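Local coordinates for protein arginase (Trypanosoma brucei brucei, PDB 4RHJ) that is of unknown function but has the arginase-deacetylase fold, having evolved without the binuclear manganese cluster of true arginases, at residues I165-A170 with F240-A245. Sequence-based numbering, arbitrary orientation.
Sequences IVHFSA and FISIDA
V166 and F168 bond to the backbone of the neighbouring strand through both their N-H and C=O groups, alternating between F240, S242 and D244. Strands 165-168 and 240-244 run parallel, 8° apart. The bond from V166 N to F240 O (3.1 Å) is nearly straight, as is that from F168 N to S242 O (3.0 Å); the bond from D244 N to F168 O (2.8 Å) is shorter but more bent, 147° at the hydrogen. F168 CB lies 3.9 Å from S242 O. With CG anti to the carbonyl carbon (chi1 -61°), the ring turns CD2 toward the partner strand: S242 O lies at the ring's edge near its plane, and I243 CG1 meets CD2 obliquely at 3.7 Å. L269 and I272 of helix 266-274 pack against the same side chain. On the other face I165 lies alongside F240, CG1 to CB 3.9 Å, while H167 presents the CD2 edge of its ring to S242 OG. H167 NE2 bonds to Y287 OH and S242 OG to T147 OG1. Past the last bridge, S169 OG lies 3.2 Å from D244 OD2, a bond left open because S169 OG also hydrogen-bonds S246 OG; D244 OD1 accepts from S246 N. D244 is a manganese ligand of this protein, but no metal is bound to this chain. Two central parallel strands ending at a metal-site aspartate are characteristic of the arginase-deacetylase fold.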
loop_
_atom_site.group_PDB
_atom_site.type_symbol
_atom_site.label_atom_id
_atom_site.label_comp_id
_atom_site.label_asym_id
_atom_site.label_seq_id
_atom_site.Cartn_x
_atom_site.Cartn_y
_atom_site.Cartn_z
ATOM N N ILE A 165 12.275 -1.071 -25.998
ATOM C CA ILE A 165 11.635 -0.296 -24.943
ATOM C C ILE A 165 11.083 -1.210 -23.859
ATOM O O ILE A 165 10.425 -2.197 -24.153
ATOM C CB ILE A 165 10.493 0.590 -25.500
ATOM C CG1 ILE A 165 11.060 1.681 -26.412
ATOM C CG2 ILE A 165 9.705 1.227 -24.374
ATOM C CD1 ILE A 165 10.050 2.711 -26.828
ATOM N N VAL A 166 11.368 -0.885 -22.604
ATOM C CA VAL A 166 10.744 -1.586 -21.483
ATOM C C VAL A 166 9.640 -0.688 -20.900
ATOM O O VAL A 166 9.938 0.290 -20.219
ATOM C CB VAL A 166 11.768 -1.971 -20.403
ATOM C CG1 VAL A 166 11.074 -2.597 -19.208
ATOM C CG2 VAL A 166 12.771 -2.950 -20.958
ATOM N N HIS A 167 8.373 -1.007 -21.189
ATOM C CA HIS A 167 7.253 -0.107 -20.851
ATOM C C HIS A 167 6.434 -0.586 -19.651
ATOM O O HIS A 167 5.821 -1.651 -19.673
ATOM C CB HIS A 167 6.316 0.104 -22.067
ATOM C CG HIS A 167 5.162 1.032 -21.798
ATOM N ND1 HIS A 167 3.851 0.673 -22.021
ATOM C CD2 HIS A 167 5.124 2.294 -21.297
ATOM C CE1 HIS A 167 3.056 1.677 -21.686
ATOM N NE2 HIS A 167 3.805 2.669 -21.248
ATOM N N PHE A 168 6.425 0.241 -18.616
ATOM C CA PHE A 168 5.686 -0.001 -17.380
ATOM C C PHE A 168 4.418 0.837 -17.258
ATOM O O PHE A 168 4.478 2.017 -16.956
ATOM C CB PHE A 168 6.559 0.310 -16.157
ATOM C CG PHE A 168 7.805 -0.526 -16.048
ATOM C CD1 PHE A 168 7.770 -1.764 -15.444
ATOM C CD2 PHE A 168 9.028 -0.033 -16.506
ATOM C CE1 PHE A 168 8.921 -2.517 -15.342
ATOM C CE2 PHE A 168 10.174 -0.764 -16.400
ATOM C CZ PHE A 168 10.130 -2.006 -15.811
ATOM N N SER A 169 3.266 0.218 -17.423
ATOM C CA SER A 169 2.025 0.948 -17.294
ATOM C C SER A 169 0.899 0.021 -16.918
ATOM O O SER A 169 1.045 -1.193 -17.031
ATOM C CB SER A 169 1.702 1.658 -18.596
ATOM O OG SER A 169 0.617 2.525 -18.415
ATOM N N ALA A 170 -0.224 0.590 -16.493
ATOM C CA ALA A 170 -1.442 -0.179 -16.251
ATOM C C ALA A 170 -2.132 -0.572 -17.550
ATOM O O ALA A 170 -2.907 -1.535 -17.591
ATOM C CB ALA A 170 -2.380 0.600 -15.394
ATOM N N PHE A 240 15.578 1.825 -23.894
ATOM C CA PHE A 240 14.815 2.992 -23.473
ATOM C C PHE A 240 13.965 2.543 -22.306
ATOM O O PHE A 240 13.391 1.458 -22.329
ATOM C CB PHE A 240 13.939 3.531 -24.611
ATOM C CG PHE A 240 13.175 4.789 -24.266
ATOM C CD1 PHE A 240 13.577 6.026 -24.763
ATOM C CD2 PHE A 240 12.038 4.736 -23.464
ATOM C CE1 PHE A 240 12.869 7.191 -24.446
ATOM C CE2 PHE A 240 11.337 5.895 -23.144
ATOM C CZ PHE A 240 11.751 7.118 -23.639
ATOM N N ILE A 241 13.872 3.357 -21.270
ATOM C CA ILE A 241 13.028 2.957 -20.165
ATOM C C ILE A 241 11.897 3.956 -20.041
ATOM O O ILE A 241 12.139 5.151 -19.905
ATOM C CB ILE A 241 13.837 2.826 -18.861
ATOM C CG1 ILE A 241 14.744 1.591 -18.966
ATOM C CG2 ILE A 241 12.909 2.697 -17.671
ATOM C CD1 ILE A 241 15.561 1.271 -17.735
ATOM N N SER A 242 10.664 3.454 -20.149
ATOM C CA SER A 242 9.461 4.286 -20.084
ATOM C C SER A 242 8.592 3.802 -18.936
ATOM O O SER A 242 8.212 2.625 -18.881
ATOM C CB SER A 242 8.673 4.252 -21.392
ATOM O OG SER A 242 7.679 5.272 -21.416
ATOM N N ILE A 243 8.293 4.734 -18.034
ATOM C CA ILE A 243 7.694 4.443 -16.742
ATOM C C ILE A 243 6.464 5.308 -16.500
ATOM O O ILE A 243 6.560 6.500 -16.254
ATOM C CB ILE A 243 8.715 4.655 -15.597
ATOM C CG1 ILE A 243 9.751 3.522 -15.591
ATOM C CG2 ILE A 243 8.012 4.774 -14.243
ATOM C CD1 ILE A 243 10.931 3.783 -14.692
ATOM N N ASP A 244 5.305 4.701 -16.642
ATOM C CA ASP A 244 4.063 5.342 -16.286
ATOM C C ASP A 244 3.783 5.022 -14.835
ATOM O O ASP A 244 3.771 3.857 -14.433
ATOM C CB ASP A 244 2.927 4.857 -17.166
ATOM C CG ASP A 244 1.682 5.724 -17.058
ATOM O OD1 ASP A 244 1.491 6.403 -16.035
ATOM O OD2 ASP A 244 0.886 5.717 -18.014
ATOM N N ALA A 245 3.583 6.076 -14.061
ATOM C CA ALA A 245 3.235 5.981 -12.660
ATOM C C ALA A 245 1.960 5.158 -12.467
ATOM O O ALA A 245 1.708 4.608 -11.384
ATOM C CB ALA A 245 3.080 7.374 -12.079
#